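Local structure of probable glutaminase ybaS (Escherichia coli, 1U60) at residues A[144-152]-A[204-212]; A[151-162]-A[190-200]. The protein catalyses the hydrolysis of L-glutamine to L-glutamate and ammonium, as a homotetrameric enzyme of the glutaminase family. All coordinates share one frame; numbering follows the deposited sequence.

Contact 1 (A[144-152]-A[204-212]); sequences QQLAGEQVA and ELATLGATL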
ATOM      1  N   GLN A 144     -21.057  -6.004 -15.138  1.00  7.01           N
ATOM      2  CA  GLN A 144     -22.449  -5.647 -14.968  1.00  8.50           C
ATOM      3  C   GLN A 144     -22.970  -5.944 -13.559  1.00  8.35           C
ATOM      4  O   GLN A 144     -23.714  -5.133 -12.970  1.00  8.55           O
ATOM      5  CB  GLN A 144     -23.314  -6.343 -16.035  1.00  8.61           C
ATOM      6  CG  GLN A 144     -22.985  -5.911 -17.481  1.00 11.18           C
ATOM      7  CD  GLN A 144     -23.627  -6.795 -18.549  1.00 12.31           C
ATOM      8  OE1 GLN A 144     -24.000  -7.961 -18.287  1.00 15.39           O
ATOM      9  NE2 GLN A 144     -23.685  -6.272 -19.793  1.00 12.17           N
ATOM     10  N   GLN A 145     -22.542  -7.062 -12.975  1.00  8.51           N
ATOM     11  CA  GLN A 145     -22.934  -7.399 -11.623  1.00  9.28           C
ATOM     12  C   GLN A 145     -22.392  -6.422 -10.593  1.00  8.72           C
ATOM     13  O   GLN A 145     -23.080  -6.094  -9.651  1.00  8.05           O
ATOM     14  CB  GLN A 145     -22.447  -8.788 -11.263  1.00 10.66           C
ATOM     15  CG  GLN A 145     -23.159  -9.903 -11.944  1.00 13.08           C
ATOM     16  CD  GLN A 145     -22.570 -11.272 -11.520  1.00 20.75           C
ATOM     17  OE1 GLN A 145     -21.385 -11.575 -11.801  1.00 25.14           O
ATOM     18  NE2 GLN A 145     -23.394 -12.095 -10.887  1.00 23.02           N
ATOM     19  N   LEU A 146     -21.159  -5.992 -10.790  1.00  8.70           N
ATOM     20  CA  LEU A 146     -20.491  -5.091  -9.816  1.00  8.66           C
ATOM     21  C   LEU A 146     -20.910  -3.631  -9.948  1.00  9.55           C
ATOM     22  O   LEU A 146     -21.040  -2.976  -8.950  1.00  8.52           O
ATOM     23  CB  LEU A 146     -18.995  -5.181 -10.005  1.00  8.45           C
ATOM     24  CG  LEU A 146     -18.380  -6.508  -9.614  1.00  8.26           C
ATOM     25  CD1 LEU A 146     -16.985  -6.540 -10.182  1.00 10.48           C
ATOM     26  CD2 LEU A 146     -18.332  -6.669  -8.142  1.00 10.71           C
ATOM     27  N   ALA A 147     -21.127  -3.144 -11.180  1.00 10.05           N
ATOM     28  CA  ALA A 147     -21.322  -1.718 -11.458  1.00  9.38           C
ATOM     29  C   ALA A 147     -22.681  -1.336 -12.046  1.00 10.34           C
ATOM     30  O   ALA A 147     -23.112  -0.184 -11.944  1.00 12.41           O
ATOM     31  CB  ALA A 147     -20.217  -1.214 -12.387  1.00  9.84           C
ATOM     32  N   GLY A 148     -23.343  -2.293 -12.701  1.00 11.19           N
ATOM     33  CA  GLY A 148     -24.662  -2.034 -13.244  1.00 11.59           C
ATOM     34  C   GLY A 148     -24.907  -2.701 -14.569  1.00 12.42           C
ATOM     35  O   GLY A 148     -24.004  -2.865 -15.381  1.00 11.23           O
ATOM     36  N   GLU A 149     -26.171  -3.065 -14.799  1.00 13.67           N
ATOM     37  CA  GLU A 149     -26.515  -3.870 -15.954  1.00 15.65           C
ATOM     38  C   GLU A 149     -26.328  -3.123 -17.269  1.00 14.72           C
ATOM     39  O   GLU A 149     -26.249  -3.774 -18.317  1.00 15.23           O
ATOM     40  CB  GLU A 149     -27.968  -4.407 -15.882  1.00 16.65           C
ATOM     41  CG  GLU A 149     -29.034  -3.332 -15.752  1.00 22.31           C
ATOM     42  CD  GLU A 149     -30.466  -3.877 -15.750  1.00 31.19           C
ATOM     43  OE1 GLU A 149     -30.651  -5.099 -15.955  1.00 35.81           O
ATOM     44  OE2 GLU A 149     -31.402  -3.061 -15.528  1.00 34.47           O
ATOM     45  N   GLN A 150     -26.290  -1.799 -17.239  1.00 14.51           N
ATOM     46  CA  GLN A 150     -26.151  -1.021 -18.490  1.00 15.31           C
ATOM     47  C   GLN A 150     -24.696  -0.987 -18.993  1.00 14.58           C
ATOM     48  O   GLN A 150     -24.459  -0.483 -20.080  1.00 13.90           O
ATOM     49  CB  GLN A 150     -26.679   0.415 -18.345  1.00 15.56           C
ATOM     50  CG  GLN A 150     -28.174   0.499 -17.915  1.00 19.92           C
ATOM     51  CD  GLN A 150     -29.106  -0.208 -18.906  1.00 29.55           C
ATOM     52  OE1 GLN A 150     -29.966  -1.018 -18.517  1.00 32.98           O
ATOM     53  NE2 GLN A 150     -28.927   0.091 -20.185  1.00 32.99           N
ATOM     54  N   VAL A 151     -23.737  -1.453 -18.195  1.00 14.18           N
ATOM     55  CA  VAL A 151     -22.337  -1.468 -18.637  1.00 13.43           C
ATOM     56  C   VAL A 151     -22.264  -2.377 -19.856  1.00 13.61           C
ATOM     57  O   VAL A 151     -22.763  -3.517 -19.827  1.00 15.28           O
ATOM     58  CB  VAL A 151     -21.416  -1.979 -17.525  1.00 13.31           C
ATOM     59  CG1 VAL A 151     -20.028  -2.207 -18.055  1.00 13.93           C
ATOM     60  CG2 VAL A 151     -21.417  -0.994 -16.407  1.00 10.96           C
ATOM     61  N   ALA A 152     -21.664  -1.875 -20.929  1.00 12.91           N
ATOM     62  CA  ALA A 152     -21.650  -2.573 -22.207  1.00 11.83           C
ATOM     63  C   ALA A 152     -20.480  -2.143 -23.078  1.00 10.82           C
ATOM     64  O   ALA A 152     -20.006  -1.030 -22.973  1.00 10.48           O
ATOM     65  CB  ALA A 152     -22.980  -2.333 -22.941  1.00 13.07           C
ATOM     66  N   GLU A 204     -22.339   4.408 -11.748  1.00  8.14           N
ATOM     67  CA  GLU A 204     -21.967   3.017 -11.948  1.00  7.44           C
ATOM     68  C   GLU A 204     -20.593   2.709 -11.387  1.00  7.23           C
ATOM     69  O   GLU A 204     -20.403   1.694 -10.731  1.00  7.73           O
ATOM     70  CB  GLU A 204     -22.072   2.677 -13.420  1.00  8.50           C
ATOM     71  CG  GLU A 204     -23.553   2.626 -13.810  1.00  6.54           C
ATOM     72  CD  GLU A 204     -23.827   2.651 -15.321  1.00 10.24           C
ATOM     73  OE1 GLU A 204     -22.923   3.011 -16.139  1.00 10.46           O
ATOM     74  OE2 GLU A 204     -25.014   2.355 -15.659  1.00 11.55           O
ATOM     75  N   LEU A 205     -19.647   3.630 -11.581  1.00  7.51           N
ATOM     76  CA  LEU A 205     -18.316   3.462 -10.977  1.00  7.61           C
ATOM     77  C   LEU A 205     -18.372   3.440  -9.466  1.00  7.35           C
ATOM     78  O   LEU A 205     -17.747   2.587  -8.832  1.00  7.02           O
ATOM     79  CB  LEU A 205     -17.357   4.502 -11.500  1.00  7.89           C
ATOM     80  CG  LEU A 205     -15.913   4.478 -11.011  1.00  8.51           C
ATOM     81  CD1 LEU A 205     -15.329   3.078 -11.286  1.00 10.38           C
ATOM     82  CD2 LEU A 205     -15.045   5.532 -11.663  1.00  8.76           C
ATOM     83  N   ALA A 206     -19.115   4.370  -8.882  1.00  7.85           N
ATOM     84  CA  ALA A 206     -19.321   4.393  -7.446  1.00  8.06           C
ATOM     85  C   ALA A 206     -20.009   3.156  -6.936  1.00  8.09           C
ATOM     86  O   ALA A 206     -19.760   2.729  -5.823  1.00  8.39           O
ATOM     87  CB  ALA A 206     -20.063   5.657  -6.995  1.00  9.17           C
ATOM     88  N   THR A 207     -20.864   2.545  -7.771  1.00  7.36           N
ATOM     89  CA  THR A 207     -21.508   1.297  -7.416  1.00  8.21           C
ATOM     90  C   THR A 207     -20.524   0.134  -7.314  1.00  7.62           C
ATOM     91  O   THR A 207     -20.624  -0.672  -6.405  1.00  8.41           O
ATOM     92  CB  THR A 207     -22.599   0.986  -8.443  1.00  6.69           C
ATOM     93  OG1 THR A 207     -23.585   2.034  -8.454  1.00  9.22           O
ATOM     94  CG2 THR A 207     -23.322  -0.274  -8.046  1.00  9.72           C
ATOM     95  N   LEU A 208     -19.578   0.044  -8.262  1.00  8.56           N
ATOM     96  CA  LEU A 208     -18.477  -0.919  -8.163  1.00  7.07           C
ATOM     97  C   LEU A 208     -17.812  -0.743  -6.804  1.00  8.32           C
ATOM     98  O   LEU A 208     -17.601  -1.735  -6.086  1.00  8.48           O
ATOM     99  CB  LEU A 208     -17.479  -0.704  -9.279  1.00  6.96           C
ATOM    100  CG  LEU A 208     -16.080  -1.383  -9.159  1.00  9.58           C
ATOM    101  CD1 LEU A 208     -16.168  -2.899  -8.992  1.00 12.36           C
ATOM    102  CD2 LEU A 208     -15.188  -1.054 -10.323  1.00 10.68           C
ATOM    103  N   GLY A 209     -17.517   0.494  -6.437  1.00  7.29           N
ATOM    104  CA  GLY A 209     -16.947   0.776  -5.121  1.00  7.66           C
ATOM    105  C   GLY A 209     -17.803   0.325  -3.946  1.00  8.46           C
ATOM    106  O   GLY A 209     -17.281  -0.213  -2.972  1.00  9.79           O
ATOM    107  N   ALA A 210     -19.117   0.557  -4.044  1.00  8.38           N
ATOM    108  CA  ALA A 210     -20.041   0.242  -3.002  1.00  7.72           C
ATOM    109  C   ALA A 210     -20.219  -1.281  -2.862  1.00  7.19           C
ATOM    110  O   ALA A 210     -20.376  -1.788  -1.767  1.00  8.16           O
ATOM    111  CB  ALA A 210     -21.351   0.892  -3.238  1.00  7.78           C
ATOM    112  N   THR A 211     -20.115  -1.998  -3.958  1.00  8.53           N
ATOM    113  CA  THR A 211     -20.183  -3.449  -3.910  1.00  8.87           C
ATOM    114  C   THR A 211     -18.989  -3.971  -3.111  1.00  8.49           C
ATOM    115  O   THR A 211     -19.135  -4.857  -2.254  1.00  8.21           O
ATOM    116  CB  THR A 211     -20.239  -4.035  -5.309  1.00 10.08           C
ATOM    117  OG1 THR A 211     -21.449  -3.594  -5.981  1.00  9.81           O
ATOM    118  CG2 THR A 211     -20.253  -5.557  -5.215  1.00 11.65           C
ATOM    119  N   LEU A 212     -17.809  -3.397  -3.355  1.00  8.11           N
ATOM    120  CA  LEU A 212     -16.642  -3.788  -2.609  1.00  8.88           C
ATOM    121  C   LEU A 212     -16.798  -3.325  -1.158  1.00  8.82           C
ATOM    122  O   LEU A 212     -16.510  -4.092  -0.216  1.00 10.82           O
ATOM    123  CB  LEU A 212     -15.414  -3.205  -3.269  1.00  9.65           C
ATOM    124  CG  LEU A 212     -15.080  -3.662  -4.686  1.00  7.09           C
ATOM    125  CD1 LEU A 212     -13.916  -2.813  -5.298  1.00  8.39           C
ATOM    126  CD2 LEU A 212     -14.753  -5.178  -4.736  1.00  7.85           C
TER
HETATM  127  O   HOH W   1     -25.171   1.039 -10.713  1.00 14.36           O
HETATM  128  O   HOH W   2     -26.362   0.182 -14.955  1.00 18.64           O

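Contact 2 (A[151-162]-A[190-200]); sequences VALSDEVNQSEQ and DVYTRQCSTLL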
ATOM      1  N   VAL A 151     -23.737  -1.453 -18.195  1.00 14.18           N
ATOM      2  CA  VAL A 151     -22.337  -1.468 -18.637  1.00 13.43           C
ATOM      3  C   VAL A 151     -22.264  -2.377 -19.856  1.00 13.61           C
ATOM      4  O   VAL A 151     -22.763  -3.517 -19.827  1.00 15.28           O
ATOM      5  CB  VAL A 151     -21.416  -1.979 -17.525  1.00 13.31           C
ATOM      6  CG1 VAL A 151     -20.028  -2.207 -18.055  1.00 13.93           C
ATOM      7  CG2 VAL A 151     -21.417  -0.994 -16.407  1.00 10.96           C
ATOM      8  N   ALA A 152     -21.664  -1.875 -20.929  1.00 12.91           N
ATOM      9  CA  ALA A 152     -21.650  -2.573 -22.207  1.00 11.83           C
ATOM     10  C   ALA A 152     -20.480  -2.143 -23.078  1.00 10.82           C
ATOM     11  O   ALA A 152     -20.006  -1.030 -22.973  1.00 10.48           O
ATOM     12  CB  ALA A 152     -22.980  -2.333 -22.941  1.00 13.07           C
ATOM     13  N   LEU A 153     -19.996  -3.062 -23.895  1.00 12.22           N
ATOM     14  CA  LEU A 153     -18.887  -2.793 -24.810  1.00 12.10           C
ATOM     15  C   LEU A 153     -19.286  -1.670 -25.807  1.00 12.55           C
ATOM     16  O   LEU A 153     -20.387  -1.672 -26.363  1.00 12.94           O
ATOM     17  CB  LEU A 153     -18.518  -4.095 -25.546  1.00 13.08           C
ATOM     18  CG  LEU A 153     -17.290  -4.037 -26.452  1.00 15.27           C
ATOM     19  CD1 LEU A 153     -16.088  -4.253 -25.713  1.00 19.59           C
ATOM     20  CD2 LEU A 153     -17.402  -5.110 -27.502  1.00 21.41           C
ATOM     21  N   SER A 154     -18.399  -0.679 -25.943  1.00 11.84           N
ATOM     22  CA  SER A 154     -18.391   0.272 -27.052  1.00 11.73           C
ATOM     23  C   SER A 154     -17.668  -0.325 -28.261  1.00 12.99           C
ATOM     24  O   SER A 154     -16.438  -0.462 -28.240  1.00 10.72           O
ATOM     25  CB  SER A 154     -17.676   1.562 -26.677  1.00 12.11           C
ATOM     26  OG  SER A 154     -17.547   2.434 -27.798  1.00 10.86           O
ATOM     27  N   ASP A 155     -18.419  -0.568 -29.349  1.00 12.84           N
ATOM     28  CA  ASP A 155     -17.797  -1.046 -30.589  1.00 15.01           C
ATOM     29  C   ASP A 155     -16.729  -0.124 -31.087  1.00 14.67           C
ATOM     30  O   ASP A 155     -15.694  -0.579 -31.554  1.00 14.49           O
ATOM     31  CB  ASP A 155     -18.825  -1.244 -31.715  1.00 15.81           C
ATOM     32  CG  ASP A 155     -19.797  -2.382 -31.440  1.00 22.06           C
ATOM     33  OD1 ASP A 155     -19.544  -3.241 -30.544  1.00 26.31           O
ATOM     34  OD2 ASP A 155     -20.866  -2.459 -32.047  1.00 25.00           O
ATOM     35  N   GLU A 156     -16.986   1.184 -31.038  1.00 14.78           N
ATOM     36  CA  GLU A 156     -16.035   2.173 -31.501  1.00 14.96           C
ATOM     37  C   GLU A 156     -14.751   2.125 -30.690  1.00 14.69           C
ATOM     38  O   GLU A 156     -13.648   2.072 -31.266  1.00 13.37           O
ATOM     39  CB  GLU A 156     -16.612   3.585 -31.462  1.00 16.69           C
ATOM     40  CG  GLU A 156     -15.594   4.601 -31.974  1.00 19.30           C
ATOM     41  CD  GLU A 156     -16.118   6.019 -32.077  1.00 24.96           C
ATOM     42  OE1 GLU A 156     -17.262   6.294 -31.657  1.00 24.77           O
ATOM     43  OE2 GLU A 156     -15.304   6.851 -32.522  1.00 30.16           O
ATOM     44  N   VAL A 157     -14.879   2.106 -29.360  1.00 12.83           N
ATOM     45  CA  VAL A 157     -13.666   2.085 -28.512  1.00 12.49           C
ATOM     46  C   VAL A 157     -12.906   0.787 -28.734  1.00 12.05           C
ATOM     47  O   VAL A 157     -11.683   0.807 -28.879  1.00 11.77           O
ATOM     48  CB  VAL A 157     -13.993   2.229 -27.032  1.00 11.63           C
ATOM     49  CG1 VAL A 157     -12.746   2.007 -26.153  1.00 13.01           C
ATOM     50  CG2 VAL A 157     -14.599   3.599 -26.773  1.00 13.45           C
ATOM     51  N   ASN A 158     -13.613  -0.336 -28.701  1.00 12.03           N
ATOM     52  CA  ASN A 158     -13.012  -1.666 -28.910  1.00 12.12           C
ATOM     53  C   ASN A 158     -12.283  -1.752 -30.267  1.00 13.22           C
ATOM     54  O   ASN A 158     -11.141  -2.179 -30.332  1.00 10.90           O
ATOM     55  CB  ASN A 158     -14.060  -2.780 -28.790  1.00 12.27           C
ATOM     56  CG  ASN A 158     -13.478  -4.138 -28.979  1.00 12.83           C
ATOM     57  OD1 ASN A 158     -13.827  -4.856 -29.928  1.00 20.64           O
ATOM     58  ND2 ASN A 158     -12.569  -4.488 -28.132  1.00  9.61           N
ATOM     59  N   GLN A 159     -12.930  -1.319 -31.343  1.00 13.97           N
ATOM     60  CA  GLN A 159     -12.250  -1.347 -32.650  1.00 16.15           C
ATOM     61  C   GLN A 159     -10.964  -0.499 -32.682  1.00 15.73           C
ATOM     62  O   GLN A 159      -9.937  -0.937 -33.248  1.00 15.81           O
ATOM     63  CB  GLN A 159     -13.226  -0.958 -33.783  1.00 17.19           C
ATOM     64  CG  GLN A 159     -12.932  -1.683 -35.118  1.00 24.55           C
ATOM     65  CD  GLN A 159     -13.157  -3.215 -35.014  1.00 32.70           C
ATOM     66  OE1 GLN A 159     -14.313  -3.693 -34.978  1.00 40.64           O
ATOM     67  NE2 GLN A 159     -12.065  -3.970 -34.943  1.00 37.46           N
ATOM     68  N   SER A 160     -10.992   0.675 -32.055  1.00 14.63           N
ATOM     69  CA  SER A 160      -9.835   1.539 -31.963  1.00 14.31           C
ATOM     70  C   SER A 160      -8.714   0.945 -31.119  1.00 13.62           C
ATOM     71  O   SER A 160      -7.532   0.968 -31.493  1.00 13.40           O
ATOM     72  CB  SER A 160     -10.230   2.910 -31.387  1.00 14.11           C
ATOM     73  OG  SER A 160     -11.000   3.619 -32.323  1.00 21.32           O
ATOM     74  N   GLU A 161      -9.090   0.413 -29.960  1.00 11.80           N
ATOM     75  CA  GLU A 161      -8.114  -0.211 -29.056  1.00 12.21           C
ATOM     76  C   GLU A 161      -7.481  -1.455 -29.674  1.00 13.18           C
ATOM     77  O   GLU A 161      -6.285  -1.673 -29.513  1.00 13.15           O
ATOM     78  CB  GLU A 161      -8.801  -0.576 -27.743  1.00 12.20           C
ATOM     79  CG  GLU A 161      -9.187   0.658 -26.897  1.00 13.19           C
ATOM     80  CD  GLU A 161      -8.048   1.200 -26.067  1.00 15.02           C
ATOM     81  OE1 GLU A 161      -6.902   0.710 -26.230  1.00 17.17           O
ATOM     82  OE2 GLU A 161      -8.257   2.167 -25.277  1.00 14.49           O
ATOM     83  N   GLN A 162      -8.297  -2.266 -30.368  1.00 11.98           N
ATOM     84  CA  GLN A 162      -7.883  -3.560 -30.903  1.00 13.35           C
ATOM     85  C   GLN A 162      -6.856  -3.356 -32.019  1.00 14.06           C
ATOM     86  O   GLN A 162      -6.083  -4.284 -32.337  1.00 12.90           O
ATOM     87  CB  GLN A 162      -9.081  -4.342 -31.492  1.00 13.77           C
ATOM     88  CG  GLN A 162     -10.104  -4.988 -30.522  1.00 12.09           C
ATOM     89  CD  GLN A 162      -9.611  -6.178 -29.703  1.00 14.06           C
ATOM     90  OE1 GLN A 162      -8.600  -6.826 -30.017  1.00 15.11           O
ATOM     91  NE2 GLN A 162     -10.360  -6.496 -28.674  1.00 12.45           N
ATOM     92  N   ASP A 190      -6.841 -10.000 -26.652  1.00  9.61           N
ATOM     93  CA  ASP A 190      -8.115  -9.594 -27.195  1.00  9.49           C
ATOM     94  C   ASP A 190      -9.104  -9.307 -26.044  1.00  9.03           C
ATOM     95  O   ASP A 190      -9.719  -8.264 -26.014  1.00  9.27           O
ATOM     96  CB  ASP A 190      -8.611 -10.722 -28.114  1.00 10.01           C
ATOM     97  CG  ASP A 190     -10.036 -10.556 -28.625  1.00  9.65           C
ATOM     98  OD1 ASP A 190     -10.707  -9.485 -28.488  1.00 13.31           O
ATOM     99  OD2 ASP A 190     -10.577 -11.520 -29.203  1.00 15.43           O
ATOM    100  N   VAL A 191      -9.257 -10.235 -25.128  1.00  7.71           N
ATOM    101  CA  VAL A 191     -10.285 -10.062 -24.097  1.00  8.70           C
ATOM    102  C   VAL A 191      -9.927  -8.911 -23.175  1.00  8.33           C
ATOM    103  O   VAL A 191     -10.798  -8.157 -22.770  1.00  7.60           O
ATOM    104  CB  VAL A 191     -10.577 -11.345 -23.359  1.00  9.31           C
ATOM    105  CG1 VAL A 191     -11.605 -11.145 -22.287  1.00 10.40           C
ATOM    106  CG2 VAL A 191     -11.113 -12.366 -24.374  1.00 11.47           C
ATOM    107  N   TYR A 192      -8.640  -8.787 -22.876  1.00  9.77           N
ATOM    108  CA  TYR A 192      -8.173  -7.676 -22.047  1.00  9.05           C
ATOM    109  C   TYR A 192      -8.576  -6.333 -22.712  1.00 10.12           C
ATOM    110  O   TYR A 192      -9.064  -5.407 -22.068  1.00  9.53           O
ATOM    111  CB  TYR A 192      -6.651  -7.730 -21.801  1.00 10.22           C
ATOM    112  CG  TYR A 192      -6.251  -6.504 -21.019  1.00  8.84           C
ATOM    113  CD1 TYR A 192      -6.649  -6.374 -19.703  1.00 12.01           C
ATOM    114  CD2 TYR A 192      -5.620  -5.410 -21.628  1.00 10.17           C
ATOM    115  CE1 TYR A 192      -6.388  -5.273 -18.989  1.00 11.98           C
ATOM    116  CE2 TYR A 192      -5.341  -4.262 -20.881  1.00 12.42           C
ATOM    117  CZ  TYR A 192      -5.744  -4.214 -19.559  1.00 13.20           C
ATOM    118  OH  TYR A 192      -5.589  -3.096 -18.783  1.00 18.62           O
ATOM    119  N   THR A 193      -8.381  -6.247 -24.029  1.00 10.00           N
ATOM    120  CA  THR A 193      -8.770  -5.064 -24.801  1.00  9.67           C
ATOM    121  C   THR A 193     -10.275  -4.778 -24.720  1.00  8.97           C
ATOM    122  O   THR A 193     -10.684  -3.648 -24.465  1.00  9.11           O
ATOM    123  CB  THR A 193      -8.325  -5.244 -26.247  1.00 10.94           C
ATOM    124  OG1 THR A 193      -6.904  -5.442 -26.250  1.00 14.43           O
ATOM    125  CG2 THR A 193      -8.570  -3.998 -27.043  1.00 13.29           C
ATOM    126  N   ARG A 194     -11.071  -5.822 -24.862  1.00  9.08           N
ATOM    127  CA  ARG A 194     -12.537  -5.728 -24.718  1.00  9.00           C
ATOM    128  C   ARG A 194     -12.928  -5.211 -23.360  1.00  7.25           C
ATOM    129  O   ARG A 194     -13.782  -4.332 -23.264  1.00  7.29           O
ATOM    130  CB  ARG A 194     -13.236  -7.073 -24.947  1.00  8.79           C
ATOM    131  CG  ARG A 194     -13.050  -7.645 -26.346  1.00 10.25           C
ATOM    132  CD  ARG A 194     -13.868  -8.897 -26.562  1.00 12.84           C
ATOM    133  NE  ARG A 194     -13.323  -9.841 -27.535  1.00 13.70           N
ATOM    134  CZ  ARG A 194     -13.957 -10.965 -27.925  1.00 14.34           C
ATOM    135  NH1 ARG A 194     -15.161 -11.253 -27.464  1.00 15.71           N
ATOM    136  NH2 ARG A 194     -13.391 -11.792 -28.774  1.00 15.92           N
ATOM    137  N   GLN A 195     -12.329  -5.760 -22.302  1.00  8.28           N
ATOM    138  CA  GLN A 195     -12.764  -5.414 -20.943  1.00  8.07           C
ATOM    139  C   GLN A 195     -12.514  -3.943 -20.622  1.00  8.83           C
ATOM    140  O   GLN A 195     -13.225  -3.312 -19.822  1.00  7.82           O
ATOM    141  CB  GLN A 195     -12.143  -6.342 -19.915  1.00  8.39           C
ATOM    142  CG  GLN A 195     -10.737  -5.958 -19.479  1.00  8.84           C
ATOM    143  CD  GLN A 195     -10.184  -6.823 -18.401  1.00  8.75           C
ATOM    144  OE1 GLN A 195      -9.489  -6.312 -17.459  1.00 11.30           O
ATOM    145  NE2 GLN A 195     -10.391  -8.086 -18.506  1.00  5.57           N
ATOM    146  N   CYS A 196     -11.510  -3.365 -21.295  1.00  8.93           N
ATOM    147  CA  CYS A 196     -11.190  -1.959 -21.183  1.00  8.85           C
ATOM    148  C   CYS A 196     -12.120  -1.026 -21.980  1.00  8.59           C
ATOM    149  O   CYS A 196     -12.105   0.190 -21.764  1.00  8.55           O
ATOM    150  CB  CYS A 196      -9.767  -1.708 -21.655  1.00  9.88           C
ATOM    151  SG  CYS A 196      -8.493  -2.307 -20.518  1.00  9.73           S
ATOM    152  N   SER A 197     -12.926  -1.620 -22.857  1.00  7.93           N
ATOM    153  CA  SER A 197     -13.678  -0.900 -23.861  1.00  7.82           C
ATOM    154  C   SER A 197     -15.165  -0.806 -23.556  1.00  8.34           C
ATOM    155  O   SER A 197     -15.907  -0.353 -24.386  1.00  9.14           O
ATOM    156  CB  SER A 197     -13.441  -1.517 -25.272  1.00  8.51           C
ATOM    157  OG  SER A 197     -12.057  -1.472 -25.624  1.00 10.50           O
ATOM    158  N   THR A 198     -15.600  -1.164 -22.357  1.00  8.57           N
ATOM    159  CA  THR A 198     -16.976  -0.897 -21.934  1.00  9.07           C
ATOM    160  C   THR A 198     -17.113   0.546 -21.430  1.00  9.10           C
ATOM    161  O   THR A 198     -16.113   1.198 -21.109  1.00  9.92           O
ATOM    162  CB  THR A 198     -17.366  -1.896 -20.845  1.00 10.03           C
ATOM    163  OG1 THR A 198     -16.456  -1.741 -19.748  1.00  9.49           O
ATOM    164  CG2 THR A 198     -17.275  -3.329 -21.329  1.00 10.07           C
ATOM    165  N   LEU A 199     -18.349   1.025 -21.390  1.00  8.83           N
ATOM    166  CA  LEU A 199     -18.669   2.357 -20.919  1.00  8.49           C
ATOM    167  C   LEU A 199     -19.511   2.318 -19.656  1.00  9.16           C
ATOM    168  O   LEU A 199     -20.404   1.476 -19.522  1.00  9.01           O
ATOM    169  CB  LEU A 199     -19.466   3.097 -21.983  1.00 10.21           C
ATOM    170  CG  LEU A 199     -18.848   3.206 -23.391  1.00 10.68           C
ATOM    171  CD1 LEU A 199     -19.699   4.122 -24.264  1.00 13.14           C
ATOM    172  CD2 LEU A 199     -17.451   3.771 -23.358  1.00 11.43           C
ATOM    173  N   LEU A 200     -19.164   3.168 -18.686  1.00  8.06           N
ATOM    174  CA  LEU A 200     -19.987   3.330 -17.499  1.00  9.01           C
ATOM    175  C   LEU A 200     -19.998   4.777 -17.030  1.00  8.53           C
ATOM    176  O   LEU A 200     -19.116   5.558 -17.403  1.00  9.38           O
ATOM    177  CB  LEU A 200     -19.503   2.409 -16.381  1.00  8.83           C
ATOM    178  CG  LEU A 200     -18.338   2.890 -15.519  1.00  9.57           C
ATOM    179  CD1 LEU A 200     -18.153   1.859 -14.398  1.00 11.34           C
ATOM    180  CD2 LEU A 200     -17.019   3.183 -16.343  1.00  8.72           C
TER
HETATM  181  O   HOH W   3     -22.491   1.272 -21.159  1.00 22.79           O

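Contact 1 (A[144-152]-A[204-212])
Leu146 and Leu208 form the apolar centre where the C-terminal end of helix 132-147 meets helix 202-213. Along Leu146, CB lies 3.8 Å from Leu208 CD1, CD1 packs against that same methyl, and CD2 reaches CG2 of Thr211, whose side chain it crosses at about a right angle. Thr211 suits this place because its methyl serves the leucine while OG1 sits 3.1 Å from Leu146 O, also within reach of Thr207 O. With its one-carbon side chain, Ala147 lets the helices close in, to 4.4 Å between its CA and that of Leu208, and its CB rests 3.4 Å from Glu204 O. Ala147 O accepts a hydrogen bond from a water that also donates to Thr207 OG1, itself bonded to Ile203 O. Gly148 then leaves the helix at phi 143°, where a CB would jam against the preceding carbonyl O, and starts a type I turn to Val151. The Glu204 chain, extended beyond CG (chi2 165°), carries its carboxylate to this turn, where OE2 accepts from a water held by Gln150 N and OE1 pairs with Arg61. Helix 68-80 adds Cys71 against both leucines, and Val46 of strand 42-47, in the larger sheet, packs on Thr207.

Contact 2 (A[151-162]-A[190-200])
Gln162 reaches Asp190 with its amide: NE2 donates to the backbone Asp190 O at 3.3 Å and, weakly, to OD1 at 3.0 Å. Its chain bends about CB-CG (chi2 -69°), which carries the amide over Thr193, whose CG2 meets both CD of Gln162 and CB of Glu161. Arg194 fixes the carboxylate from one turn further on, gripping it side-on with NE and NH2; Asp190 OD1 lies in the guanidinium plane, 2.8 Å from Arg194 NE. Glu133 holds NH1 of the same arginine. Small Ser197 lets helix 155-162 approach, its CB against Asn158 CB at 3.8 Å and its OG turned back to donate to Thr193 O. Ser154 caps this helix, OG accepting from Val157 N with a nearly straight N-H (168°), while its own N donates to Ser197 O at 3.0 Å. Beside it, Leu199 N donates to Ala152 O at 3.1 Å, and Leu153 sets CD1 against Ser197 CB. Helix 155-162, with Glu161, and segment 190-195, with Tyr192, run roughly antiparallel, axes 140° apart; both residues are predicted to bind substrate. Strand 198-200 lies between weakly bonded strand 152-153 and strand 62-63, and helix 185-195 packs Tyr192 and Val191 on helix 117-126.

In the fold
Contacts 1 and 2 share Val151 and Ala152, where the chain passes from helix 132-147 to strand 152-153; their other sides are also consecutive, strand 198-200 leading into helix 202-213. Contact 1 is almost wholly buried and relies on close helix packing, with small residues, leucine methyls and waters that bridge backbone and side-chain polar atoms. Contact 2, farther from the centre of the chain and partly exposed, buries more surface but uses more polar means: a capped helix, a glutamine amide bonded to a helix carbonyl, and an Arg-Asp salt bridge. Leu200 bridges the two, its CD1 packing 4.2 Å from Ala147 CB, and contact 2 carries two of the residues predicted to bind substrate.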